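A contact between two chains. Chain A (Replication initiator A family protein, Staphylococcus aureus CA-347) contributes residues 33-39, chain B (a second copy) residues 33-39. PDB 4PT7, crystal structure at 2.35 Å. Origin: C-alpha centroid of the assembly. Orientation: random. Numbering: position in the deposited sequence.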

ATOM      1  N   THR A  33       8.212   5.783   7.816  1.00 34.37           N
ATOM      2  CA  THR A  33       6.778   5.549   7.845  1.00 37.95           C
ATOM      3  C   THR A  33       6.080   6.894   7.701  1.00 44.05           C
ATOM      4  O   THR A  33       6.715   7.947   7.838  1.00 43.01           O
ATOM      5  N   ASN A  34       4.778   6.863   7.441  1.00 40.86           N
ATOM      6  CA  ASN A  34       4.010   8.094   7.325  1.00 42.30           C
ATOM      7  C   ASN A  34       4.166   8.940   8.586  1.00 41.01           C
ATOM      8  O   ASN A  34       4.287  10.157   8.497  1.00 43.53           O
ATOM      9  N   ASP A  35       4.153   8.305   9.758  1.00 40.40           N
ATOM     10  CA  ASP A  35       4.298   9.043  11.014  1.00 39.68           C
ATOM     11  C   ASP A  35       5.650   9.743  11.112  1.00 38.35           C
ATOM     12  O   ASP A  35       5.762  10.794  11.747  1.00 32.07           O
ATOM     13  N   MET A  36       6.669   9.145  10.496  1.00 36.73           N
ATOM     14  CA  MET A  36       8.017   9.707  10.506  1.00 38.46           C
ATOM     15  C   MET A  36       8.097  10.929   9.592  1.00 39.15           C
ATOM     16  O   MET A  36       8.705  11.941   9.943  1.00 36.47           O
ATOM     17  N   LYS A  37       7.489  10.816   8.413  1.00 35.57           N
ATOM     18  CA  LYS A  37       7.486  11.897   7.434  1.00 35.89           C
ATOM     19  C   LYS A  37       6.738  13.100   7.996  1.00 37.38           C
ATOM     20  O   LYS A  37       7.227  14.231   7.940  1.00 35.00           O
ATOM     21  N   ILE A  38       5.559  12.839   8.553  1.00 31.48           N
ATOM     22  CA  ILE A  38       4.746  13.888   9.143  1.00 33.67           C
ATOM     23  C   ILE A  38       5.430  14.497  10.373  1.00 34.86           C
ATOM     24  O   ILE A  38       5.400  15.708  10.561  1.00 38.42           O
ATOM     25  N   ALA A  39       6.062  13.668  11.196  1.00 32.76           N
ATOM     26  CA  ALA A  39       6.739  14.177  12.383  1.00 34.29           C
ATOM     27  C   ALA A  39       7.865  15.108  11.951  1.00 33.44           C
ATOM     28  O   ALA A  39       8.060  16.174  12.530  1.00 31.34           O
TER
ATOM     29  N   THR B  33      -7.010   9.873   7.999  1.00 39.94           N
ATOM     30  CA  THR B  33      -5.871   9.036   8.327  1.00 41.17           C
ATOM     31  C   THR B  33      -4.644   9.741   7.748  1.00 38.97           C
ATOM     32  O   THR B  33      -4.774  10.667   6.950  1.00 38.45           O
ATOM     33  N   ASN B  34      -3.455   9.308   8.140  1.00 40.76           N
ATOM     34  CA  ASN B  34      -2.260   9.933   7.609  1.00 39.36           C
ATOM     35  C   ASN B  34      -2.207   9.784   6.095  1.00 40.96           C
ATOM     36  O   ASN B  34      -1.756  10.698   5.401  1.00 42.72           O
ATOM     37  N   ASP B  35      -2.669   8.648   5.574  1.00 41.57           N
ATOM     38  CA  ASP B  35      -2.642   8.446   4.132  1.00 39.88           C
ATOM     39  C   ASP B  35      -3.522   9.448   3.390  1.00 36.35           C
ATOM     40  O   ASP B  35      -3.197   9.869   2.275  1.00 32.39           O
ATOM     41  N   MET B  36      -4.635   9.819   4.015  1.00 34.05           N
ATOM     42  CA  MET B  36      -5.565  10.783   3.447  1.00 38.24           C
ATOM     43  C   MET B  36      -4.956  12.188   3.456  1.00 41.06           C
ATOM     44  O   MET B  36      -5.095  12.944   2.489  1.00 40.32           O
ATOM     45  N   LYS B  37      -4.314  12.546   4.565  1.00 34.94           N
ATOM     46  CA  LYS B  37      -3.700  13.862   4.678  1.00 35.81           C
ATOM     47  C   LYS B  37      -2.577  13.999   3.653  1.00 33.89           C
ATOM     48  O   LYS B  37      -2.449  15.019   2.988  1.00 35.34           O
ATOM     49  N   ILE B  38      -1.761  12.960   3.528  1.00 32.18           N
ATOM     50  CA  ILE B  38      -0.662  12.975   2.579  1.00 31.84           C
ATOM     51  C   ILE B  38      -1.196  12.986   1.142  1.00 35.00           C
ATOM     52  O   ILE B  38      -0.777  13.817   0.330  1.00 30.74           O
ATOM     53  N   ALA B  39      -2.138  12.094   0.843  1.00 32.38           N
ATOM     54  CA  ALA B  39      -2.724  12.039  -0.491  1.00 33.30           C
ATOM     55  C   ALA B  39      -3.272  13.418  -0.867  1.00 35.61           C
ATOM     56  O   ALA B  39      -3.093  13.879  -1.993  1.00 34.85           O
TER

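The contact joins the first turns of two helices, each starting at residue 34, whose axes come within 10.7 Å and whose N-to-C directions differ by 51°. The CA atoms of N34(A) and N34(B) lie 6.5 Å apart, so asparagine faces asparagine at the centre. Because the helical repeat brings residue 38 up one turn later on nearly the same face, the side chains pointing toward the partner stretch include N34 and I38 from each copy.

The close packing begins with the asparagines, both in m for chi1, whose CB atoms sit 4.0 Å apart. The isoleucines, both m then t, extend their CD1 atoms inward until CD1 of I38(A) and CD1 of I38(B) meet at 4.2 Å, an apolar contact. Each isoleucine tip also rests against the opposing asparagine: CD1 of I38(A) lies 3.4 Å from OD1 of N34(B), and the other isoleucine packs similarly beside N34(A). Methyl groups thus pack beside the amides, and the two stretches bury 289 Å² between them, both sides summed.

The polar layer pairs each asparagine with the aspartate of the other chain. D35(A) starts away from the partner, yet its m rotamer brings the carboxylate nearer, and its OD1 accepts a weak hydrogen bond from ND2 of N34(B) at 2.7 Å, bent to 117°. D35(B) starts sideways and likewise returns its end to the contact, lying close to the N34(A) side chain. OD2 of both aspartates is hydrogen-bonded elsewhere in the structure.

Behind this layer, T33 in each chain adopts p and caps its own helix: OG1 of T33(A) accepts from N of M36(A) at 3.3 Å, and OG1 of T33(B) from N of M36(B) at 3.3 Å. The caps satisfy backbone amides without touching the partner stretch.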

ATOM      1  CB  THR A  33       6.341   4.952   9.180  1.00 38.15           C
ATOM      2  OG1 THR A  33       6.636   5.888  10.224  1.00 36.68           O
ATOM      3  CG2 THR A  33       7.084   3.637   9.461  1.00 35.77           C
ATOM      4  CB  ASN A  34       2.525   7.795   7.106  1.00 42.12           C
ATOM      5  CG  ASN A  34       2.202   7.447   5.663  1.00 46.22           C
ATOM      6  OD1 ASN A  34       1.094   7.011   5.361  1.00 52.56           O
ATOM      7  ND2 ASN A  34       3.160   7.646   4.766  1.00 39.82           N
ATOM      8  CB  ASP A  35       4.150   8.132  12.238  1.00 46.68           C
ATOM      9  CG  ASP A  35       2.725   7.693  12.484  1.00 49.95           C
ATOM     10  OD1 ASP A  35       1.800   8.500  12.266  1.00 51.55           O
ATOM     11  OD2 ASP A  35       2.539   6.535  12.919  1.00 55.92           O
ATOM     12  CB  MET A  36       9.047   8.662  10.045  1.00 40.25           C
ATOM     13  CG  MET A  36       9.346   7.591  11.108  1.00 39.81           C
ATOM     14  SD  MET A  36      10.539   6.379  10.684  1.00 38.33           S
ATOM     15  CE  MET A  36       9.999   4.943  11.614  1.00 37.68           C
ATOM     16  CB  LYS A  37       6.834  11.420   6.137  1.00 33.64           C
ATOM     17  CG  LYS A  37       7.591  10.267   5.481  1.00 35.70           C
ATOM     18  CD  LYS A  37       6.927   9.784   4.203  1.00 36.04           C
ATOM     19  CE  LYS A  37       7.662   8.551   3.657  1.00 42.66           C
ATOM     20  NZ  LYS A  37       7.062   8.002   2.405  1.00 47.05           N
ATOM     21  CB  ILE A  38       3.349  13.349   9.522  1.00 32.15           C
ATOM     22  CG1 ILE A  38       2.593  12.968   8.243  1.00 30.94           C
ATOM     23  CG2 ILE A  38       2.574  14.379  10.329  1.00 24.27           C
ATOM     24  CD1 ILE A  38       1.179  12.468   8.483  1.00 32.67           C
ATOM     25  CB  ALA A  39       7.303  13.030  13.216  1.00 33.45           C
TER
ATOM     26  CB  THR B  33      -5.996   7.658   7.661  1.00 43.39           C
ATOM     27  OG1 THR B  33      -5.947   7.817   6.238  1.00 38.83           O
ATOM     28  CG2 THR B  33      -7.325   7.005   8.043  1.00 40.28           C
ATOM     29  CB  ASN B  34      -1.000   9.331   8.242  1.00 41.65           C
ATOM     30  CG  ASN B  34      -0.838   9.714   9.708  1.00 44.97           C
ATOM     31  OD1 ASN B  34      -1.273  10.783  10.136  1.00 46.74           O
ATOM     32  ND2 ASN B  34      -0.189   8.848  10.476  1.00 43.72           N
ATOM     33  CB  ASP B  35      -3.047   7.012   3.772  1.00 44.57           C
ATOM     34  CG  ASP B  35      -1.896   6.031   3.934  1.00 48.67           C
ATOM     35  OD1 ASP B  35      -0.762   6.379   3.538  1.00 49.17           O
ATOM     36  OD2 ASP B  35      -2.124   4.919   4.448  1.00 53.32           O
ATOM     37  CB  MET B  36      -6.859  10.810   4.264  1.00 35.10           C
ATOM     38  CG  MET B  36      -7.818   9.645   4.003  1.00 40.42           C
ATOM     39  SD  MET B  36      -9.110   9.510   5.251  1.00 43.03           S
ATOM     40  CE  MET B  36      -9.369   7.728   5.293  1.00 43.34           C
ATOM     41  CB  LYS B  37      -3.161  14.076   6.097  1.00 35.37           C
ATOM     42  CG  LYS B  37      -4.264  14.169   7.145  1.00 38.65           C
ATOM     43  CD  LYS B  37      -3.700  14.251   8.554  1.00 38.64           C
ATOM     44  CE  LYS B  37      -4.826  14.092   9.569  1.00 40.27           C
ATOM     45  NZ  LYS B  37      -4.333  14.091  10.962  1.00 39.96           N
ATOM     46  CB  ILE B  38       0.273  11.772   2.841  1.00 34.18           C
ATOM     47  CG1 ILE B  38       1.042  12.023   4.144  1.00 36.40           C
ATOM     48  CG2 ILE B  38       1.223  11.559   1.677  1.00 32.69           C
ATOM     49  CD1 ILE B  38       1.850  10.850   4.642  1.00 28.05           C
ATOM     50  CB  ALA B  39      -3.850  11.006  -0.534  1.00 30.29           C
TER